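Local coordinates for protein putative branched-chain amino acid aminotransferase IlvE (Streptococcus mutans, PDB 4DQN) that probably catalyses the pyridoxal-phosphate-dependent transfer of amino groups from leucine, isoleucine and valine to 2-oxoglutarate in branched-chain amino acid metabolism, at residues Arg24-Tyr29 and Ala43-Ser48. Sequence-based numbering, arbitrary orientation.
Sequences RYISYY and ATLHIS
Arg24 meets Ala43 through the outer half of its side chain. From CB the chain leaves with CG anti to the carbonyl carbon (chi1 -49°), and the bends at chi2 and chi3 bring the outer atoms against Ala43. CD lies 3.9 Å from Ala43 CA. NE donates a hydrogen bond to Thr40 O on strand 33-40; the backbones of Arg24 and Thr40 are also hydrogen-bonded. Further out, NH1 comes to 3.7 Å from Ala43 CB. That methyl sits 3.6 Å above the guanidinium plane, displaced toward its rim: a packing contact over one face. NH1 also forms a salt bridge with Glu49 of the second subunit, so two polar partners probably fix the group's rotation. No hydrogen bond joins 24-29 to 43-48 directly, and the CA atoms of Ile26 and Leu45 stand 9.8 Å apart, evidence of layers packing through side chains. Strand 24-30 belongs to the antiparallel sheet of the smaller domain of this fold-type IV aminotransferase, whereas Leu45, His46 and Ile47 pair in an antiparallel ladder with a strand of the second subunit, continuing the sheet across the dimer interface. Between them Ile26 CD1 touches Leu45 CD2 at 3.9 Å, the two side chains running antiparallel and meeting at these terminal methyls. Farther along, one water accepts from His46 N (2.9 Å to the water oxygen) and makes a longer hydrogen bond with Tyr28 OH.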
loop_
_atom_site.group_PDB
_atom_site.type_symbol
_atom_site.label_atom_id
_atom_site.label_comp_id
_atom_site.label_asym_id
_atom_site.label_seq_id
_atom_site.Cartn_x
_atom_site.Cartn_y
_atom_site.Cartn_z
ATOM N N ARG A 24 -23.440 -1.440 10.322
ATOM C CA ARG A 24 -22.445 -0.528 9.739
ATOM C C ARG A 24 -23.133 0.244 8.659
ATOM O O ARG A 24 -24.127 -0.223 8.097
ATOM C CB ARG A 24 -21.316 -1.238 8.989
ATOM C CG ARG A 24 -20.631 -2.345 9.649
ATOM C CD ARG A 24 -21.026 -3.650 9.014
ATOM N NE ARG A 24 -22.042 -4.228 9.842
ATOM C CZ ARG A 24 -21.813 -4.707 11.050
ATOM N NH1 ARG A 24 -20.581 -4.720 11.575
ATOM N NH2 ARG A 24 -22.829 -5.201 11.720
ATOM N N TYR A 25 -22.573 1.403 8.332
ATOM C CA TYR A 25 -22.991 2.174 7.166
ATOM C C TYR A 25 -22.211 1.714 5.936
ATOM O O TYR A 25 -21.022 1.397 6.021
ATOM C CB TYR A 25 -22.709 3.648 7.436
ATOM C CG TYR A 25 -22.906 4.606 6.281
ATOM C CD1 TYR A 25 -21.926 4.767 5.295
ATOM C CD2 TYR A 25 -24.040 5.391 6.207
ATOM C CE1 TYR A 25 -22.096 5.671 4.258
ATOM C CE2 TYR A 25 -24.220 6.299 5.174
ATOM C CZ TYR A 25 -23.250 6.434 4.209
ATOM O OH TYR A 25 -23.435 7.353 3.199
ATOM N N ILE A 26 -22.877 1.688 4.787
ATOM C CA ILE A 26 -22.202 1.379 3.531
ATOM C C ILE A 26 -22.836 2.169 2.388
ATOM O O ILE A 26 -24.055 2.339 2.332
ATOM C CB ILE A 26 -22.203 -0.151 3.219
ATOM C CG1 ILE A 26 -21.239 -0.476 2.077
ATOM C CG2 ILE A 26 -23.617 -0.650 2.884
ATOM C CD1 ILE A 26 -20.927 -1.986 1.939
ATOM N N SER A 27 -21.995 2.672 1.491
ATOM C CA SER A 27 -22.444 3.467 0.360
ATOM C C SER A 27 -21.578 3.063 -0.817
ATOM O O SER A 27 -20.373 2.830 -0.652
ATOM C CB SER A 27 -22.282 4.965 0.653
ATOM O OG SER A 27 -22.728 5.768 -0.439
ATOM N N TYR A 28 -22.193 2.965 -1.992
ATOM C CA TYR A 28 -21.490 2.537 -3.194
ATOM C C TYR A 28 -21.368 3.692 -4.173
ATOM O O TYR A 28 -22.308 4.474 -4.342
ATOM C CB TYR A 28 -22.229 1.364 -3.871
ATOM C CG TYR A 28 -22.267 0.084 -3.051
ATOM C CD1 TYR A 28 -23.202 -0.091 -2.036
ATOM C CD2 TYR A 28 -21.379 -0.954 -3.308
ATOM C CE1 TYR A 28 -23.246 -1.266 -1.292
ATOM C CE2 TYR A 28 -21.421 -2.143 -2.568
ATOM C CZ TYR A 28 -22.355 -2.278 -1.565
ATOM O OH TYR A 28 -22.403 -3.438 -0.821
ATOM N N TYR A 29 -20.204 3.808 -4.811
ATOM C CA TYR A 29 -20.003 4.799 -5.861
ATOM C C TYR A 29 -19.989 4.066 -7.197
ATOM O O TYR A 29 -19.197 3.147 -7.407
ATOM C CB TYR A 29 -18.683 5.531 -5.627
ATOM C CG TYR A 29 -18.341 6.656 -6.580
ATOM C CD1 TYR A 29 -17.738 6.398 -7.807
ATOM C CD2 TYR A 29 -18.559 7.978 -6.222
ATOM C CE1 TYR A 29 -17.397 7.435 -8.667
ATOM C CE2 TYR A 29 -18.216 9.028 -7.074
ATOM C CZ TYR A 29 -17.634 8.742 -8.296
ATOM O OH TYR A 29 -17.286 9.769 -9.151
ATOM N N ALA A 43 -21.290 -7.772 7.948
ATOM C CA ALA A 43 -19.940 -7.312 8.249
ATOM C C ALA A 43 -18.931 -7.893 7.262
ATOM O O ALA A 43 -17.724 -7.704 7.415
ATOM C CB ALA A 43 -19.572 -7.689 9.682
ATOM N N THR A 44 -19.433 -8.599 6.251
ATOM C CA THR A 44 -18.579 -9.155 5.203
ATOM C C THR A 44 -18.724 -8.302 3.953
ATOM O O THR A 44 -19.847 -7.986 3.541
ATOM C CB THR A 44 -18.963 -10.605 4.877
ATOM O OG1 THR A 44 -18.790 -11.404 6.046
ATOM C CG2 THR A 44 -18.057 -11.166 3.787
ATOM N N LEU A 45 -17.595 -7.897 3.367
ATOM C CA LEU A 45 -17.633 -7.155 2.112
ATOM C C LEU A 45 -17.520 -8.139 0.973
ATOM O O LEU A 45 -16.744 -9.094 1.043
ATOM C CB LEU A 45 -16.503 -6.123 2.031
ATOM C CG LEU A 45 -16.583 -4.953 3.018
ATOM C CD1 LEU A 45 -15.252 -4.223 3.054
ATOM C CD2 LEU A 45 -17.700 -3.981 2.636
ATOM N N HIS A 46 -18.307 -7.916 -0.074
ATOM C CA HIS A 46 -18.351 -8.833 -1.211
ATOM C C HIS A 46 -17.831 -8.087 -2.435
ATOM O O HIS A 46 -18.544 -7.282 -3.029
ATOM C CB HIS A 46 -19.796 -9.305 -1.419
ATOM C CG HIS A 46 -20.441 -9.803 -0.159
ATOM N ND1 HIS A 46 -20.302 -11.100 0.281
ATOM C CD2 HIS A 46 -21.193 -9.166 0.773
ATOM C CE1 HIS A 46 -20.960 -11.252 1.420
ATOM N NE2 HIS A 46 -21.503 -10.090 1.744
ATOM N N ILE A 47 -16.571 -8.318 -2.788
ATOM C CA ILE A 47 -15.919 -7.474 -3.779
ATOM C C ILE A 47 -15.230 -8.324 -4.827
ATOM O O ILE A 47 -14.834 -9.466 -4.565
ATOM C CB ILE A 47 -14.904 -6.496 -3.134
ATOM C CG1 ILE A 47 -13.733 -7.250 -2.502
ATOM C CG2 ILE A 47 -15.583 -5.621 -2.064
ATOM C CD1 ILE A 47 -12.685 -6.320 -1.857
ATOM N N SER A 48 -15.095 -7.764 -6.022
ATOM C CA SER A 48 -14.448 -8.465 -7.126
ATOM C C SER A 48 -13.041 -8.937 -6.771
ATOM O O SER A 48 -12.275 -8.202 -6.136
ATOM C CB SER A 48 -14.365 -7.535 -8.333
ATOM O OG SER A 48 -13.681 -8.184 -9.394
HETATM O O HOH W 1 -20.315 -5.772 0.049
#